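Local coordinates for protein alpha-glucosidase ([Eubacterium] rectale, PDB 6PNR) that probably hydrolyses alpha-glycosidic bonds of sulfoquinovosides as a GH31-family sulfoquinovosidase, here captured with an aza-sugar inhibitor, at residues V246-D258 with M297-K311. Residues are numbered along the deposited sequence; the frame is centred on the assembly and turned at random.
Sequences VQGGNERSFGLLD and MYPDLPKKIKEINAK
Y298 lies against G249 and N250 at the start of helix 250-262. Y298 CB lies 3.8 Å from N250 OD1. The ring leaves with CG beside the backbone N (chi1 -68°), which sends it along the G249–N250 backbone: CD1 meets N250 OD1 near the ring plane, CE1 and CZ lie against G249, and G249 CA sits over one face, 3.6 Å from the centroid of the Y298 ring, in a CH-pi contact. G249 CA also packs close to M297 O. At the tip, Y298 OH accepts from G249 N (3.2 Å) and from S253 OG (2.9 Å), while D274 also hydrogen-bonds to this hydroxyl, so three partners grip one buried oxygen. A phenylalanine here would probably keep the CH-pi contact but leave G249 N and the S253 hydroxyl without their shared mate.

Next along, N250 N donates to M297 O, and the amide plane of N250 stands 82° to the tyrosine ring. N250 ND2 donates to P299 O at 2.9 Å, in the carbonyl plane and on a lone pair; N250 OD1 is buried without a polar partner. Both segments belong to the GH31 TIM barrel, where helices 250-262 and 301-310 follow parallel strands 242-245 and 267-271; over this contact their axes run 7° from parallel, 12.7 Å apart.

F254 fills the space between them. F254 CZ lies 3.9 Å from K304 CB and meets L301 CD1 at the ring edge, while CE1 touches I308 CG2 and CD1. Strand residues I270 and F315 close in on F254 from the barrel side. Toward the C-terminal end of the segment, L257 CD2 touches I308 CG2 at 4.1 Å.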
loop_
_atom_site.group_PDB
_atom_site.type_symbol
_atom_site.label_atom_id
_atom_site.label_comp_id
_atom_site.label_asym_id
_atom_site.label_seq_id
_atom_site.Cartn_x
_atom_site.Cartn_y
_atom_site.Cartn_z
ATOM N N VAL A 246 12.536 -5.164 35.799
ATOM C CA VAL A 246 12.867 -3.876 36.395
ATOM C C VAL A 246 14.240 -3.466 35.879
ATOM O O VAL A 246 14.966 -4.260 35.282
ATOM C CB VAL A 246 12.857 -3.911 37.941
ATOM C CG1 VAL A 246 11.498 -4.357 38.460
ATOM C CG2 VAL A 246 13.977 -4.821 38.465
ATOM N N GLN A 247 14.587 -2.204 36.113
ATOM C CA GLN A 247 15.819 -1.639 35.584
ATOM C C GLN A 247 16.293 -0.547 36.521
ATOM O O GLN A 247 15.580 -0.137 37.440
ATOM C CB GLN A 247 15.636 -1.034 34.183
ATOM C CG GLN A 247 15.279 -2.006 33.064
ATOM C CD GLN A 247 15.027 -1.277 31.751
ATOM O OE1 GLN A 247 15.752 -1.468 30.780
ATOM N NE2 GLN A 247 14.009 -0.423 31.726
ATOM N N GLY A 248 17.515 -0.086 36.272
ATOM C CA GLY A 248 18.037 1.118 36.898
ATOM C C GLY A 248 19.295 0.943 37.712
ATOM O O GLY A 248 19.755 1.923 38.316
ATOM N N GLY A 249 19.886 -0.245 37.781
ATOM C CA GLY A 249 21.065 -0.459 38.606
ATOM C C GLY A 249 20.722 -1.104 39.939
ATOM O O GLY A 249 19.557 -1.289 40.304
ATOM N N ASN A 250 21.784 -1.413 40.697
ATOM C CA ASN A 250 21.643 -2.170 41.940
ATOM C C ASN A 250 20.548 -1.613 42.840
ATOM O O ASN A 250 19.621 -2.331 43.237
ATOM C CB ASN A 250 22.964 -2.193 42.713
ATOM C CG ASN A 250 23.876 -3.313 42.284
ATOM O OD1 ASN A 250 23.459 -4.261 41.617
ATOM N ND2 ASN A 250 25.138 -3.216 42.674
ATOM N N GLU A 251 20.665 -0.339 43.223
ATOM C CA GLU A 251 19.752 0.183 44.234
ATOM C C GLU A 251 18.303 0.152 43.749
ATOM O O GLU A 251 17.400 -0.249 44.492
ATOM C CB GLU A 251 20.165 1.602 44.634
ATOM C CG GLU A 251 19.175 2.266 45.593
ATOM C CD GLU A 251 19.498 3.737 45.843
ATOM O OE1 GLU A 251 20.318 4.306 45.092
ATOM O OE2 GLU A 251 18.934 4.318 46.791
ATOM N N ARG A 252 18.051 0.577 42.508
ATOM C CA ARG A 252 16.657 0.639 42.056
ATOM C C ARG A 252 16.086 -0.760 41.805
ATOM O O ARG A 252 14.972 -1.078 42.248
ATOM C CB ARG A 252 16.532 1.501 40.795
ATOM C CG ARG A 252 15.072 1.743 40.363
ATOM C CD ARG A 252 14.960 2.623 39.114
ATOM N NE ARG A 252 13.562 2.960 38.797
ATOM C CZ ARG A 252 12.706 2.179 38.131
ATOM N NH1 ARG A 252 13.071 0.975 37.690
ATOM N NH2 ARG A 252 11.466 2.598 37.903
ATOM N N SER A 253 16.826 -1.599 41.076
ATOM C CA SER A 253 16.309 -2.917 40.708
ATOM C C SER A 253 16.113 -3.798 41.934
ATOM O O SER A 253 15.026 -4.344 42.151
ATOM C CB SER A 253 17.248 -3.593 39.703
ATOM O OG SER A 253 17.157 -2.963 38.441
ATOM N N PHE A 254 17.153 -3.957 42.754
ATOM C CA PHE A 254 16.958 -4.783 43.943
ATOM C C PHE A 254 16.052 -4.098 44.959
ATOM O O PHE A 254 15.381 -4.786 45.742
ATOM C CB PHE A 254 18.308 -5.174 44.543
ATOM C CG PHE A 254 19.122 -6.080 43.628
ATOM C CD1 PHE A 254 18.678 -7.356 43.327
ATOM C CD2 PHE A 254 20.293 -5.639 43.045
ATOM C CE1 PHE A 254 19.401 -8.185 42.478
ATOM C CE2 PHE A 254 21.018 -6.458 42.191
ATOM C CZ PHE A 254 20.569 -7.737 41.909
ATOM N N GLY A 255 15.975 -2.762 44.924
ATOM C CA GLY A 255 14.966 -2.071 45.708
ATOM C C GLY A 255 13.549 -2.428 45.296
ATOM O O GLY A 255 12.674 -2.615 46.146
ATOM N N LEU A 256 13.300 -2.521 43.988
ATOM C CA LEU A 256 11.969 -2.888 43.508
ATOM C C LEU A 256 11.649 -4.350 43.815
ATOM O O LEU A 256 10.486 -4.702 44.061
ATOM C CB LEU A 256 11.868 -2.605 42.006
ATOM C CG LEU A 256 11.634 -1.122 41.684
ATOM C CD1 LEU A 256 11.803 -0.841 40.207
ATOM C CD2 LEU A 256 10.272 -0.708 42.155
ATOM N N LEU A 257 12.664 -5.210 43.800
ATOM C CA LEU A 257 12.484 -6.585 44.258
ATOM C C LEU A 257 11.986 -6.616 45.697
ATOM O O LEU A 257 10.975 -7.258 46.009
ATOM C CB LEU A 257 13.806 -7.336 44.138
ATOM C CG LEU A 257 13.826 -8.744 44.734
ATOM C CD1 LEU A 257 12.715 -9.582 44.104
ATOM C CD2 LEU A 257 15.202 -9.356 44.474
ATOM N N ASP A 258 12.688 -5.910 46.589
ATOM C CA ASP A 258 12.263 -5.819 47.983
ATOM C C ASP A 258 10.836 -5.295 48.103
ATOM O O ASP A 258 10.030 -5.841 48.868
ATOM C CB ASP A 258 13.238 -4.930 48.760
ATOM C CG ASP A 258 14.642 -5.517 48.817
ATOM O OD1 ASP A 258 14.768 -6.759 48.767
ATOM O OD2 ASP A 258 15.620 -4.742 48.916
ATOM N N MET A 297 26.706 0.456 36.868
ATOM C CA MET A 297 25.291 0.357 37.223
ATOM C C MET A 297 25.022 -0.796 38.188
ATOM O O MET A 297 24.218 -0.657 39.113
ATOM C CB MET A 297 24.448 0.208 35.965
ATOM C CG MET A 297 24.359 1.483 35.155
ATOM S SD MET A 297 23.350 1.286 33.674
ATOM C CE MET A 297 21.704 1.109 34.396
ATOM N N TYR A 298 25.668 -1.946 37.984
ATOM C CA TYR A 298 25.468 -3.121 38.833
ATOM C C TYR A 298 26.803 -3.604 39.393
ATOM O O TYR A 298 27.234 -4.728 39.107
ATOM C CB TYR A 298 24.775 -4.242 38.047
ATOM C CG TYR A 298 23.336 -3.957 37.667
ATOM C CD1 TYR A 298 22.293 -4.247 38.549
ATOM C CD2 TYR A 298 23.021 -3.402 36.433
ATOM C CE1 TYR A 298 20.977 -3.981 38.204
ATOM C CE2 TYR A 298 21.701 -3.146 36.075
ATOM C CZ TYR A 298 20.688 -3.433 36.964
ATOM O OH TYR A 298 19.376 -3.169 36.627
ATOM N N PRO A 299 27.478 -2.798 40.226
ATOM C CA PRO A 299 28.754 -3.251 40.803
ATOM C C PRO A 299 28.603 -4.539 41.602
ATOM O O PRO A 299 27.641 -4.726 42.351
ATOM C CB PRO A 299 29.179 -2.083 41.703
ATOM C CG PRO A 299 27.908 -1.379 42.034
ATOM C CD PRO A 299 27.081 -1.483 40.766
ATOM N N ASP A 300 29.574 -5.433 41.424
ATOM C CA ASP A 300 29.601 -6.715 42.122
ATOM C C ASP A 300 28.304 -7.496 41.908
ATOM O O ASP A 300 27.786 -8.148 42.814
ATOM C CB ASP A 300 29.888 -6.512 43.609
ATOM C CG ASP A 300 31.302 -5.987 43.868
ATOM O OD1 ASP A 300 32.138 -5.978 42.929
ATOM O OD2 ASP A 300 31.571 -5.576 45.015
ATOM N N LEU A 301 27.771 -7.435 40.693
ATOM C CA LEU A 301 26.567 -8.206 40.384
ATOM C C LEU A 301 26.696 -9.687 40.736
ATOM O O LEU A 301 25.749 -10.231 41.331
ATOM C CB LEU A 301 26.203 -8.019 38.902
ATOM C CG LEU A 301 24.944 -8.745 38.413
ATOM C CD1 LEU A 301 23.740 -8.362 39.246
ATOM C CD2 LEU A 301 24.691 -8.462 36.945
ATOM N N PRO A 302 27.810 -10.379 40.453
ATOM C CA PRO A 302 27.872 -11.811 40.813
ATOM C C PRO A 302 27.627 -12.066 42.286
ATOM O O PRO A 302 26.958 -13.039 42.655
ATOM C CB PRO A 302 29.297 -12.214 40.391
ATOM C CG PRO A 302 29.649 -11.249 39.282
ATOM C CD PRO A 302 29.031 -9.944 39.744
ATOM N N LYS A 303 28.144 -11.192 43.148
ATOM C CA LYS A 303 27.863 -11.305 44.574
ATOM C C LYS A 303 26.372 -11.114 44.862
ATOM O O LYS A 303 25.781 -11.867 45.650
ATOM C CB LYS A 303 28.711 -10.270 45.328
ATOM C CG LYS A 303 28.870 -10.542 46.812
ATOM C CD LYS A 303 29.833 -9.551 47.475
ATOM C CE LYS A 303 30.024 -9.885 48.962
ATOM N NZ LYS A 303 31.000 -8.990 49.654
ATOM N N LYS A 304 25.751 -10.105 44.239
ATOM C CA LYS A 304 24.325 -9.856 44.451
ATOM C C LYS A 304 23.486 -11.037 43.996
ATOM O O LYS A 304 22.496 -11.391 44.648
ATOM C CB LYS A 304 23.879 -8.603 43.701
ATOM C CG LYS A 304 24.573 -7.320 44.117
ATOM C CD LYS A 304 24.010 -6.818 45.433
ATOM C CE LYS A 304 24.273 -5.331 45.596
ATOM N NZ LYS A 304 25.733 -5.037 45.555
ATOM N N ILE A 305 23.849 -11.640 42.858
ATOM C CA ILE A 305 23.119 -12.809 42.376
ATOM C C ILE A 305 23.157 -13.929 43.408
ATOM O O ILE A 305 22.131 -14.567 43.690
ATOM C CB ILE A 305 23.675 -13.256 41.011
ATOM C CG1 ILE A 305 23.291 -12.227 39.937
ATOM C CG2 ILE A 305 23.135 -14.634 40.649
ATOM C CD1 ILE A 305 23.993 -12.418 38.606
ATOM N N LYS A 306 24.326 -14.171 44.012
ATOM C CA LYS A 306 24.412 -15.209 45.040
ATOM C C LYS A 306 23.471 -14.910 46.199
ATOM O O LYS A 306 22.768 -15.804 46.685
ATOM C CB LYS A 306 25.846 -15.344 45.554
ATOM C CG LYS A 306 26.834 -15.974 44.577
ATOM C CD LYS A 306 28.257 -15.891 45.140
ATOM C CE LYS A 306 29.260 -16.665 44.289
ATOM N NZ LYS A 306 30.664 -16.441 44.759
ATOM N N GLU A 307 23.423 -13.646 46.634
ATOM C CA GLU A 307 22.572 -13.282 47.764
ATOM C C GLU A 307 21.105 -13.567 47.474
ATOM O O GLU A 307 20.405 -14.162 48.302
ATOM C CB GLU A 307 22.758 -11.810 48.120
ATOM C CG GLU A 307 24.178 -11.426 48.463
ATOM C CD GLU A 307 24.320 -9.931 48.691
ATOM O OE1 GLU A 307 23.273 -9.245 48.782
ATOM O OE2 GLU A 307 25.472 -9.447 48.771
ATOM N N ILE A 308 20.611 -13.145 46.303
ATOM C CA ILE A 308 19.188 -13.356 46.062
ATOM C C ILE A 308 18.901 -14.831 45.773
ATOM O O ILE A 308 17.806 -15.319 46.079
ATOM C CB ILE A 308 18.652 -12.430 44.945
ATOM C CG1 ILE A 308 19.254 -12.777 43.589
ATOM C CG2 ILE A 308 18.900 -10.965 45.280
ATOM C CD1 ILE A 308 18.547 -12.098 42.453
ATOM N N ASN A 309 19.863 -15.563 45.186
ATOM C CA ASN A 309 19.713 -17.012 45.029
ATOM C C ASN A 309 19.459 -17.689 46.372
ATOM O O ASN A 309 18.597 -18.572 46.480
ATOM C CB ASN A 309 20.965 -17.626 44.404
ATOM C CG ASN A 309 21.064 -17.386 42.914
ATOM O OD1 ASN A 309 20.167 -16.807 42.292
ATOM N ND2 ASN A 309 22.177 -17.822 42.329
ATOM N N ALA A 310 20.214 -17.296 47.403
ATOM C CA ALA A 310 20.029 -17.887 48.725
ATOM C C ALA A 310 18.638 -17.607 49.283
ATOM O O ALA A 310 18.199 -18.304 50.204
ATOM C CB ALA A 310 21.108 -17.373 49.688
ATOM N N LYS A 311 17.931 -16.617 48.738
ATOM C CA LYS A 311 16.554 -16.325 49.116
ATOM C C LYS A 311 15.535 -16.952 48.175
ATOM O O LYS A 311 14.348 -16.625 48.266
ATOM C CB LYS A 311 16.328 -14.810 49.175
ATOM C CG LYS A 311 17.059 -14.105 50.302
ATOM C CD LYS A 311 16.886 -12.579 50.205
ATOM C CE LYS A 311 15.405 -12.163 50.142
ATOM N NZ LYS A 311 15.196 -10.685 49.978
#